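Local coordinates for conserved hypothetical secreted protein (Helicobacter pylori, PDB 4RNY) that is a cell-shape determinant that probably acts as a zinc-dependent metalloendopeptidase of the M23 family, at residues L4-L9 and S41-Y46; K33-E38 and P218-D223; L59-Q64 and I82-T87; Q153-M158 and N307-N312. All blocks are in the same frame, centred on the assembly; numbering follows the deposited sequence.

Contacts 1 and 3 lie in the N-terminal five-stranded antiparallel sheet, with centres about 13 Å apart, and meet where strands 44-49 and 55-61 run side by side. Contact 2, about 15 Å from contact 3 between centres, supplies three of the four zinc ligands, Glu34 of helix 30-36 among them; Tyr220 and Ser63 hydrogen-bond between the two. Contact 4 joins the second domain to the peptidase hairpin and shares a sulfate with contact 3. Contact 1 closes before contact 3 opens, and contact 3 closes before contact 4 opens, whereas contact 2 spans contact 3 and alternates with contacts 1 and 4. They tie the three regions to one another, the N-terminal part giving the zinc a ligand.

Contact 1: residues L4-L9 and S41-Y46; sequences LVWDKL and SNVTYY. With SO4 (sulfate ion), chain F.
Leu4 and Tyr45 form the hydrogen-bonded pair of an antiparallel bridge, their backbones joined by Leu4 N to Tyr45 O and Tyr45 N to Leu4 O, each 2.9 Å long. Val5 and Thr44 follow as a non-hydrogen-bonded pair, and beyond them the ladder frays: Trp6 N reaches Val43 O only through a weak bond. CA-H...O contacts fill in the register, one from Thr44 CA to Leu4 O at 3.2 Å and another from Val5 CA to Val43 O.

The aromatic contact is T-shaped. The edge of the Trp6 indole points at the face of Tyr45, with planes at 80°, and CE3 stands over the centre of the phenol ring with CD1 of Tyr45 3.6 Å from it. Tyr45 CG sits between its own backbone N and carbonyl carbon (chi1 75°), which turns the ring to cross Leu4 obliquely, with CE1 3.5 Å from Leu4 CB. Nearer the backbone, Trp6 CB packs on Val43 CG2 at 3.8 Å.

Trp6 NE1 donates to Leu9 O across a type II' turn running from Trp6 to Leu9, at 2.6 Å and from above the carbonyl plane, which helps set the indole's rotation. Thr44 grips a sulfate ion, probably from the crystallisation liquor, through its backbone N and through OG1, the latter 2.8 Å from sulfate O1; Gly152 N holds the same ion.

The bridge ties the outermost strand 2-5 to strand 44-49, with Phe14 of helix 11-17 against Trp6 and Tyr45, and Ile60 and Pro61 of strand 55-61 packing on Trp6, Val43 and Tyr45.

Contact 2: residues K33-E38 and P218-D223; sequences KELSAE and PHYGVD. With ZN (zinc ion), chain C.
The carboxylate of Glu34 meets the imidazole of His219 edge-on, the two planes only 10° apart, with OE2 near the ring plane and 3.2 Å from NE2, a closeness that arises because both atoms bind the zinc. Gly221 N, from the same segment as the histidine, lies above the ring centre on one face; the His301 ring also meets it, the planes at about 65°. This is the zinc site of an M23 (LytM-type) peptidase, whose HxxxD motif is seen here as His219 and Asp223.

Glu34 comes from helix 30-36 in the N-terminal part of the chain, from the direction opposite to Asp223, and the carboxylates are turned 76° apart. Its chain runs extended beyond CG, carrying OE2 to 2.0 Å from the zinc ion. His219 NE2 binds at 2.1 Å and Asp223 OD1 at 2.0 Å, and His301 ND1 completes four ligands. The shared metal probably offsets the repulsion expected between the two carboxylates, whose nearest oxygens, Glu34 OE1 and Asp223 OD1, are 3.7 Å apart.

A second shell orients the ligands: His266 NE2 holds Glu34 OE1, and Pro203 O takes the hydrogen of His219 ND1, fixing the ring with NE2 toward the metal. A glutamate from another region filling the fourth position is consistent with a latent enzyme, as water or substrate would probably otherwise take that place.

Next to Glu34 on the helix, Leu35 crosses Tyr220 at about a right angle, and its CD2 methyl touches both Tyr220 CD2 and Pro218 O, each 3.7 Å away.

Contact 3: residues L59-Q64 and I82-T87; sequences LIPISQ and IPIIFT. With SO4 (sulfate ion), chain D.
Ile84 reaches the backbone of Ser63 and Gln64, and its side chain carries most of this contact. Its CB lies 3.8 Å from Gln64 O. The CG2 branch stays near that same oxygen, at 4.2 Å. CG1, placed anti to the carbonyl carbon (chi1 -64°) and continued in an extended line toward Ser63, also lies near Gln64 O, at 4.1 Å. At the tip, CD1 comes within 3.3 Å of Ser63 O and 3.5 Å of Gln64 O. It also touches Pro61 CB at 4.0 Å, so that one methyl is set against two carbonyl oxygens and a proline ring. Gln64 O is buried here, with no hydrogen-bonding partner in the model.

The same segments meet more loosely on both sides of Ile84. At the beginning of both segments, close to the ends of strands 55-61 and 76-83, Leu59 CD2 and Ile82 CD1 are 4.3 Å apart. Farther along, Phe86 turns its ring edge to a sulfate ion, to which Gln64 NE2 makes a weak bond, 3.2 Å from O2. The firmer partners of that glutamine amide are Asp144, which accepts from NE2, and Gln153 N, which donates to OE1.

Strands 55-61 and 76-83 are not direct neighbours: strand 66-73 runs between them, and Gln67 and His69 on it meet Leu59 and Ile82. The contact therefore bridges two alternate strands of an antiparallel meander, near the end where the N-terminal sheet passes the chain on to strand 87-96.

Contact 4: residues Q153-M158 and N307-N312; sequences QPTIKM and NSRPIN. With SO4 (sulfate ion), chain D.
Gln153 and Asn307 bring their backbones closest, with CA atoms 7.6 Å apart and no strand pairing; Asn307 and Ser308 both adopt left-handed backbone angles, as in the two-residue turn of a type I' hairpin.

The Gln153 side chain bends at chi2 (-81°) and lies across this turn, its CD 3.2 Å from Asn307 O. OE1 accepts from Gln117 NE2; CG, like CD, lies against Asn307 O. NE2 comes near Ser308 OG, but the angle is poor for a hydrogen bond, and the placement of that hydroxyl is doubtful because it also crowds Asn307 O.

Arg309 is bent at chi2 and chi3, which brings its guanidinium edge-on to Thr155 and a sulfate. NH1 and NH2 both donate to sulfate O4, at 3.1 and 2.9 Å, so that one oxygen accepts two bonds. NH2 also lies 3.3 Å from Thr155 OG1. A water near the guanidinium plane links the segments: it donates to Pro154 O at 2.8 Å, is hydrogen-bonded to Thr155 OG1 at 2.9 Å, and accepts a weak bond from Arg309 NE. Arg88 binds the same sulfate, so two arginines converge on one anion, probably a crystallisation component.

The contact joins strand 153-163 of the second domain to the hairpin of strands 299-306 and 309-311 in the peptidase part. Leu113 and Gln117 of helix 112-121 back Gln153 and Asn307, strand 136-146 pairs with strand 153-163, and Gln64 of the N-terminal part packs on Arg309.

Contact 1: residues L4-L9 and S41-Y46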
# COMPACT_ATOMS: atom_id res chain seq x y z
N LEU A 4 9.51 6.44 17.59
CA LEU A 4 9.16 7.81 17.23
C LEU A 4 8.33 7.85 15.96
O LEU A 4 8.27 6.83 15.26
CB LEU A 4 10.45 8.62 17.03
CG LEU A 4 11.44 8.53 18.22
CD1 LEU A 4 12.84 8.99 17.84
CD2 LEU A 4 10.91 9.32 19.42
N VAL A 5 7.69 8.97 15.65
CA VAL A 5 7.00 9.10 14.36
C VAL A 5 7.66 10.13 13.49
O VAL A 5 8.18 11.11 13.97
CB VAL A 5 5.47 9.41 14.43
CG1 VAL A 5 4.81 8.71 15.61
CG2 VAL A 5 5.21 10.90 14.42
N TRP A 6 7.61 9.90 12.19
CA TRP A 6 8.52 10.53 11.28
C TRP A 6 8.22 12.02 11.05
O TRP A 6 9.10 12.87 11.21
CB TRP A 6 8.52 9.75 9.97
CG TRP A 6 9.53 10.22 9.03
CD1 TRP A 6 9.32 10.95 7.91
CD2 TRP A 6 10.94 10.02 9.12
NE1 TRP A 6 10.50 11.22 7.28
CE2 TRP A 6 11.52 10.66 8.01
CE3 TRP A 6 11.76 9.38 10.03
CZ2 TRP A 6 12.87 10.65 7.78
CZ3 TRP A 6 13.12 9.38 9.81
CH2 TRP A 6 13.66 10.01 8.69
N ASP A 7 7.00 12.31 10.66
CA ASP A 7 6.57 13.68 10.39
C ASP A 7 7.46 14.27 9.27
O ASP A 7 7.64 13.64 8.23
CB ASP A 7 6.61 14.53 11.67
CG ASP A 7 5.71 15.77 11.58
OD1 ASP A 7 4.78 15.81 10.73
OD2 ASP A 7 5.92 16.71 12.38
N LYS A 8 7.98 15.50 9.47
CA LYS A 8 8.39 16.39 8.36
C LYS A 8 9.61 15.96 7.53
O LYS A 8 9.75 16.39 6.39
CB LYS A 8 8.64 17.80 8.93
CG LYS A 8 7.51 18.43 9.76
CD LYS A 8 6.37 19.01 8.92
CE LYS A 8 5.30 17.97 8.61
NZ LYS A 8 4.63 18.21 7.30
N LEU A 9 10.45 15.10 8.08
CA LEU A 9 11.81 14.89 7.57
C LEU A 9 11.97 14.13 6.25
O LEU A 9 11.18 13.27 5.92
CB LEU A 9 12.63 14.14 8.63
CG LEU A 9 13.19 14.96 9.80
CD1 LEU A 9 14.07 14.06 10.66
CD2 LEU A 9 13.98 16.16 9.30
N SER A 41 5.47 10.16 5.79
CA SER A 41 5.24 10.80 7.06
C SER A 41 4.23 10.03 7.90
O SER A 41 3.41 9.31 7.40
CB SER A 41 4.80 12.24 6.86
OG SER A 41 4.04 12.36 5.70
N ASN A 42 4.36 10.16 9.22
CA ASN A 42 3.49 9.46 10.14
C ASN A 42 3.94 8.03 10.45
O ASN A 42 3.33 7.36 11.28
CB ASN A 42 2.05 9.46 9.62
CG ASN A 42 1.41 10.83 9.66
OD1 ASN A 42 0.25 10.99 9.26
ND2 ASN A 42 2.15 11.84 10.12
N VAL A 43 5.00 7.55 9.78
CA VAL A 43 5.43 6.19 10.05
C VAL A 43 6.21 6.12 11.37
O VAL A 43 6.94 6.99 11.69
CB VAL A 43 6.26 5.60 8.91
CG1 VAL A 43 5.54 5.79 7.62
CG2 VAL A 43 7.60 6.25 8.80
N THR A 44 5.98 5.08 12.13
CA THR A 44 6.81 4.77 13.25
C THR A 44 8.18 4.31 12.77
O THR A 44 8.30 3.39 11.93
CB THR A 44 6.18 3.68 14.12
OG1 THR A 44 4.85 4.06 14.50
CG2 THR A 44 6.98 3.50 15.39
N TYR A 45 9.22 4.95 13.31
CA TYR A 45 10.61 4.54 13.13
C TYR A 45 11.33 4.42 14.48
O TYR A 45 10.81 4.83 15.53
CB TYR A 45 11.34 5.49 12.21
CG TYR A 45 11.70 6.83 12.82
CD1 TYR A 45 10.72 7.79 13.10
CD2 TYR A 45 13.02 7.16 13.05
CE1 TYR A 45 11.05 9.02 13.62
CE2 TYR A 45 13.35 8.38 13.57
CZ TYR A 45 12.36 9.31 13.84
OH TYR A 45 12.73 10.53 14.34
N TYR A 46 12.53 3.83 14.46
CA TYR A 46 13.22 3.45 15.69
C TYR A 46 14.67 3.94 15.65
O TYR A 46 15.30 3.91 14.58
CB TYR A 46 13.16 1.95 15.85
CG TYR A 46 11.78 1.41 16.04
CD1 TYR A 46 10.99 1.08 14.93
CD2 TYR A 46 11.22 1.24 17.32
CE1 TYR A 46 9.72 0.60 15.09
CE2 TYR A 46 9.93 0.75 17.47
CZ TYR A 46 9.20 0.42 16.35
OH TYR A 46 7.90 -0.07 16.44
S SO4 F . 2.94 2.77 11.68
O1 SO4 F . 3.01 2.53 13.05
O2 SO4 F . 4.17 2.78 11.00
O3 SO4 F . 2.20 1.78 11.10
O4 SO4 F . 2.32 4.00 11.48

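Contact 2: residues K33-E38 and P218-D223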
# COMPACT_ATOMS: atom_id res chain seq x y z
N LYS A 33 18.27 4.97 -4.34
CA LYS A 33 17.76 6.33 -4.14
C LYS A 33 16.24 6.38 -4.30
O LYS A 33 15.51 7.05 -3.51
CB LYS A 33 18.48 7.33 -5.05
CG LYS A 33 19.89 7.64 -4.56
CD LYS A 33 20.73 8.39 -5.58
CE LYS A 33 21.98 8.90 -4.89
NZ LYS A 33 23.03 9.37 -5.82
N GLU A 34 15.74 5.67 -5.31
CA GLU A 34 14.29 5.58 -5.52
C GLU A 34 13.61 4.98 -4.30
O GLU A 34 12.59 5.48 -3.89
CB GLU A 34 13.93 4.70 -6.73
CG GLU A 34 14.17 5.32 -8.07
CD GLU A 34 13.44 4.59 -9.18
OE1 GLU A 34 13.18 5.27 -10.19
OE2 GLU A 34 13.17 3.35 -9.07
N LEU A 35 14.18 3.92 -3.74
CA LEU A 35 13.58 3.28 -2.54
C LEU A 35 13.54 4.28 -1.41
O LEU A 35 12.56 4.41 -0.69
CB LEU A 35 14.40 2.07 -2.11
CG LEU A 35 14.31 0.82 -2.97
CD1 LEU A 35 15.29 -0.22 -2.50
CD2 LEU A 35 12.89 0.25 -2.86
N SER A 36 14.61 5.04 -1.30
CA SER A 36 14.80 6.00 -0.22
C SER A 36 13.80 7.16 -0.27
O SER A 36 13.48 7.76 0.76
CB SER A 36 16.23 6.52 -0.23
OG SER A 36 16.40 7.58 -1.17
N ALA A 37 13.26 7.43 -1.46
CA ALA A 37 12.33 8.56 -1.61
C ALA A 37 10.94 8.25 -1.12
O ALA A 37 10.12 9.14 -1.10
CB ALA A 37 12.27 9.06 -3.05
N GLU A 38 10.65 7.03 -0.67
CA GLU A 38 9.29 6.76 -0.20
C GLU A 38 9.18 6.56 1.30
O GLU A 38 8.45 5.68 1.76
CB GLU A 38 8.73 5.53 -0.91
CG GLU A 38 8.29 5.79 -2.34
CD GLU A 38 6.96 6.58 -2.48
OE1 GLU A 38 6.19 6.70 -1.48
OE2 GLU A 38 6.68 7.00 -3.64
N PRO A 218 13.58 -5.12 -3.51
CA PRO A 218 12.30 -4.78 -4.08
C PRO A 218 12.46 -3.60 -5.04
O PRO A 218 13.41 -2.85 -4.90
CB PRO A 218 11.49 -4.33 -2.88
CG PRO A 218 12.17 -4.93 -1.70
CD PRO A 218 13.62 -4.94 -2.05
N HIS A 219 11.51 -3.41 -5.95
CA HIS A 219 11.36 -2.15 -6.71
C HIS A 219 9.86 -1.81 -6.72
O HIS A 219 9.05 -2.55 -7.28
CB HIS A 219 11.91 -2.35 -8.12
CG HIS A 219 11.68 -1.19 -9.04
ND1 HIS A 219 11.23 -1.35 -10.32
CD2 HIS A 219 11.89 0.13 -8.87
CE1 HIS A 219 11.17 -0.18 -10.91
NE2 HIS A 219 11.55 0.74 -10.05
N TYR A 220 9.48 -0.68 -6.15
CA TYR A 220 8.07 -0.44 -5.88
C TYR A 220 7.34 0.37 -6.93
O TYR A 220 6.36 1.08 -6.64
CB TYR A 220 7.90 0.16 -4.52
CG TYR A 220 8.32 -0.76 -3.40
CD1 TYR A 220 7.77 -2.01 -3.25
CD2 TYR A 220 9.24 -0.31 -2.44
CE1 TYR A 220 8.12 -2.82 -2.17
CE2 TYR A 220 9.60 -1.12 -1.37
CZ TYR A 220 9.04 -2.39 -1.24
OH TYR A 220 9.41 -3.17 -0.14
N GLY A 221 7.78 0.20 -8.16
CA GLY A 221 7.08 0.75 -9.31
C GLY A 221 7.62 0.09 -10.54
O GLY A 221 8.26 -0.96 -10.42
N VAL A 222 7.28 0.67 -11.70
CA VAL A 222 7.73 0.19 -13.00
C VAL A 222 8.57 1.26 -13.65
O VAL A 222 8.17 2.43 -13.72
CB VAL A 222 6.54 -0.03 -14.00
CG1 VAL A 222 7.05 -0.69 -15.29
CG2 VAL A 222 5.46 -0.85 -13.38
N ASP A 223 9.76 0.89 -14.11
CA ASP A 223 10.61 1.85 -14.80
C ASP A 223 10.42 1.61 -16.30
O ASP A 223 10.65 0.52 -16.79
CB ASP A 223 12.08 1.65 -14.41
CG ASP A 223 12.41 2.18 -13.03
OD1 ASP A 223 11.56 2.80 -12.38
OD2 ASP A 223 13.54 1.95 -12.57
ZN ZN C . 11.76 2.80 -10.38

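Contact 3: residues L59-Q64 and I82-T87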
# COMPACT_ATOMS: atom_id res chain seq x y z
N LEU A 59 16.16 2.62 12.21
CA LEU A 59 15.35 1.72 11.37
C LEU A 59 14.14 2.50 10.92
O LEU A 59 13.26 2.80 11.74
CB LEU A 59 14.90 0.53 12.20
CG LEU A 59 16.02 -0.37 12.65
CD1 LEU A 59 15.48 -1.39 13.65
CD2 LEU A 59 16.64 -1.07 11.46
N ILE A 60 14.14 2.86 9.64
CA ILE A 60 13.16 3.71 9.02
C ILE A 60 12.43 2.93 7.90
O ILE A 60 13.08 2.53 6.96
CB ILE A 60 13.84 4.93 8.39
CG1 ILE A 60 14.60 5.74 9.44
CG2 ILE A 60 12.82 5.82 7.71
CD1 ILE A 60 15.69 6.60 8.86
N PRO A 61 11.10 2.75 8.01
CA PRO A 61 10.33 2.01 7.03
C PRO A 61 10.20 2.71 5.71
O PRO A 61 9.97 3.93 5.66
CB PRO A 61 8.94 1.88 7.66
CG PRO A 61 9.15 2.10 9.11
CD PRO A 61 10.27 3.10 9.17
N ILE A 62 10.43 1.93 4.66
CA ILE A 62 10.16 2.28 3.31
C ILE A 62 8.80 1.72 2.87
O ILE A 62 8.08 2.36 2.16
CB ILE A 62 11.26 1.74 2.38
CG1 ILE A 62 12.59 2.40 2.72
CG2 ILE A 62 10.90 2.03 0.93
CD1 ILE A 62 12.47 3.92 2.82
N SER A 63 8.51 0.49 3.24
CA SER A 63 7.22 -0.11 3.02
C SER A 63 6.89 -0.90 4.26
O SER A 63 7.55 -0.78 5.30
CB SER A 63 7.23 -1.04 1.79
OG SER A 63 8.12 -2.16 1.97
N GLN A 64 5.91 -1.78 4.13
CA GLN A 64 5.54 -2.62 5.24
C GLN A 64 6.56 -3.69 5.51
O GLN A 64 6.63 -4.18 6.63
CB GLN A 64 4.21 -3.29 4.95
CG GLN A 64 3.56 -3.80 6.19
CD GLN A 64 2.08 -3.78 6.05
OE1 GLN A 64 1.47 -2.74 5.80
NE2 GLN A 64 1.49 -4.92 6.18
N ILE A 82 16.80 -3.52 4.46
CA ILE A 82 16.64 -4.82 5.09
C ILE A 82 15.19 -5.10 5.41
O ILE A 82 14.41 -4.19 5.52
CB ILE A 82 17.51 -4.96 6.38
CG1 ILE A 82 17.04 -4.06 7.52
CG2 ILE A 82 18.97 -4.70 6.10
CD1 ILE A 82 17.74 -4.36 8.86
N PRO A 83 14.84 -6.37 5.58
CA PRO A 83 13.45 -6.73 5.91
C PRO A 83 13.02 -6.11 7.21
O PRO A 83 13.84 -5.97 8.12
CB PRO A 83 13.51 -8.26 6.03
CG PRO A 83 14.64 -8.63 5.14
CD PRO A 83 15.65 -7.56 5.24
N ILE A 84 11.76 -5.69 7.28
CA ILE A 84 11.17 -5.39 8.57
C ILE A 84 10.82 -6.69 9.27
O ILE A 84 10.25 -7.56 8.67
CB ILE A 84 9.92 -4.49 8.48
CG1 ILE A 84 10.32 -3.12 7.93
CG2 ILE A 84 9.31 -4.32 9.86
CD1 ILE A 84 9.20 -2.12 7.84
N ILE A 85 11.24 -6.82 10.52
CA ILE A 85 10.93 -7.99 11.33
C ILE A 85 9.53 -7.85 11.94
O ILE A 85 9.22 -6.83 12.59
CB ILE A 85 11.99 -8.17 12.44
CG1 ILE A 85 13.29 -8.68 11.81
CG2 ILE A 85 11.48 -9.15 13.52
CD1 ILE A 85 14.49 -8.65 12.74
N PHE A 86 8.66 -8.84 11.74
CA PHE A 86 7.32 -8.73 12.35
C PHE A 86 6.60 -10.05 12.49
O PHE A 86 6.95 -10.99 11.82
CB PHE A 86 6.40 -7.75 11.59
CG PHE A 86 6.05 -8.18 10.19
CD1 PHE A 86 5.01 -9.05 9.94
CD2 PHE A 86 6.75 -7.67 9.11
CE1 PHE A 86 4.70 -9.44 8.65
CE2 PHE A 86 6.44 -8.06 7.82
CZ PHE A 86 5.41 -8.95 7.58
N THR A 87 5.57 -10.05 13.31
CA THR A 87 4.65 -11.19 13.45
C THR A 87 3.30 -10.89 12.76
O THR A 87 2.79 -9.76 12.87
CB THR A 87 4.37 -11.43 14.96
OG1 THR A 87 5.56 -11.93 15.56
CG2 THR A 87 3.28 -12.44 15.13
S SO4 D . 2.84 -8.43 4.80
O1 SO4 D . 3.87 -9.43 4.42
O2 SO4 D . 3.46 -7.10 5.02
O3 SO4 D . 2.12 -8.84 6.03
O4 SO4 D . 1.83 -8.28 3.75

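Contact 4: residues Q153-M158 and N307-N312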
# COMPACT_ATOMS: atom_id res chain seq x y z
N GLN A 153 -0.58 -1.66 7.54
CA GLN A 153 -2.00 -1.82 7.19
C GLN A 153 -2.48 -3.25 7.43
O GLN A 153 -1.74 -4.21 7.14
CB GLN A 153 -2.20 -1.55 5.69
CG GLN A 153 -1.78 -0.17 5.24
CD GLN A 153 -2.84 0.87 5.54
OE1 GLN A 153 -4.08 0.63 5.43
NE2 GLN A 153 -2.37 2.04 5.86
N PRO A 154 -3.73 -3.41 7.85
CA PRO A 154 -4.30 -4.76 7.78
C PRO A 154 -4.43 -5.22 6.33
O PRO A 154 -4.41 -4.40 5.41
CB PRO A 154 -5.67 -4.60 8.42
CG PRO A 154 -6.03 -3.17 8.29
CD PRO A 154 -4.75 -2.38 8.11
N THR A 155 -4.57 -6.53 6.14
CA THR A 155 -4.99 -7.06 4.87
C THR A 155 -6.24 -7.90 5.01
O THR A 155 -6.26 -8.85 5.77
CB THR A 155 -3.88 -7.95 4.24
OG1 THR A 155 -2.80 -7.11 3.87
CG2 THR A 155 -4.37 -8.63 3.02
N ILE A 156 -7.26 -7.55 4.26
CA ILE A 156 -8.51 -8.29 4.28
C ILE A 156 -8.37 -9.54 3.42
O ILE A 156 -8.01 -9.44 2.25
CB ILE A 156 -9.65 -7.42 3.73
CG1 ILE A 156 -9.90 -6.25 4.69
CG2 ILE A 156 -10.92 -8.26 3.51
CD1 ILE A 156 -10.97 -5.32 4.22
N LYS A 157 -8.65 -10.69 3.99
CA LYS A 157 -8.76 -11.98 3.26
C LYS A 157 -10.17 -12.32 2.79
O LYS A 157 -10.36 -12.79 1.67
CB LYS A 157 -8.27 -13.14 4.16
CG LYS A 157 -6.90 -12.92 4.80
CD LYS A 157 -5.82 -12.72 3.74
CE LYS A 157 -5.61 -13.97 2.90
NZ LYS A 157 -5.18 -15.14 3.73
N MET A 158 -11.15 -12.07 3.63
CA MET A 158 -12.55 -12.16 3.22
C MET A 158 -13.42 -11.21 4.02
O MET A 158 -13.12 -10.90 5.17
CB MET A 158 -13.08 -13.57 3.45
CG MET A 158 -14.61 -13.67 3.47
SD MET A 158 -15.08 -15.31 4.00
CE MET A 158 -14.98 -15.12 5.78
N ASN A 307 -4.07 1.84 -0.57
CA ASN A 307 -4.10 1.87 0.89
C ASN A 307 -2.69 1.93 1.47
O ASN A 307 -2.36 1.19 2.40
CB ASN A 307 -4.87 0.65 1.43
CG ASN A 307 -6.33 0.70 1.06
OD1 ASN A 307 -6.91 1.76 0.97
ND2 ASN A 307 -6.91 -0.45 0.80
N SER A 308 -1.91 2.83 0.86
CA SER A 308 -0.58 3.21 1.22
C SER A 308 0.53 2.16 0.96
O SER A 308 1.68 2.36 1.37
CB SER A 308 -0.58 3.69 2.66
OG SER A 308 -0.91 2.60 3.48
N ARG A 309 0.20 1.10 0.24
CA ARG A 309 1.12 0.02 0.01
C ARG A 309 1.40 -0.07 -1.47
O ARG A 309 0.46 -0.14 -2.25
CB ARG A 309 0.47 -1.28 0.47
CG ARG A 309 0.52 -1.53 1.99
CD ARG A 309 1.45 -2.71 2.29
NE ARG A 309 0.69 -3.87 2.53
CZ ARG A 309 1.12 -5.12 2.70
NH1 ARG A 309 2.37 -5.53 2.52
NH2 ARG A 309 0.18 -5.98 2.97
N PRO A 310 2.67 -0.16 -1.86
CA PRO A 310 2.96 -0.29 -3.29
C PRO A 310 2.49 -1.62 -3.89
O PRO A 310 2.64 -2.70 -3.30
CB PRO A 310 4.47 -0.17 -3.34
CG PRO A 310 4.96 -0.60 -1.98
CD PRO A 310 3.90 -0.18 -1.02
N ILE A 311 1.91 -1.54 -5.08
CA ILE A 311 1.41 -2.71 -5.78
C ILE A 311 1.88 -2.64 -7.24
O ILE A 311 2.20 -1.55 -7.74
CB ILE A 311 -0.14 -2.86 -5.69
CG1 ILE A 311 -0.85 -1.61 -6.17
CG2 ILE A 311 -0.58 -3.03 -4.27
CD1 ILE A 311 -0.80 -1.41 -7.64
N ASN A 312 1.91 -3.78 -7.90
CA ASN A 312 2.38 -3.85 -9.27
C ASN A 312 1.43 -3.15 -10.21
O ASN A 312 0.30 -3.58 -10.40
CB ASN A 312 2.57 -5.27 -9.72
CG ASN A 312 3.14 -5.37 -11.11
OD1 ASN A 312 3.37 -4.38 -11.83
ND2 ASN A 312 3.40 -6.58 -11.50
S SO4 D . 2.84 -8.43 4.80
O1 SO4 D . 3.87 -9.43 4.42
O2 SO4 D . 3.46 -7.10 5.02
O3 SO4 D . 2.12 -8.84 6.03
O4 SO4 D . 1.83 -8.28 3.75
O HOH W 1 -2.63 -4.28 3.31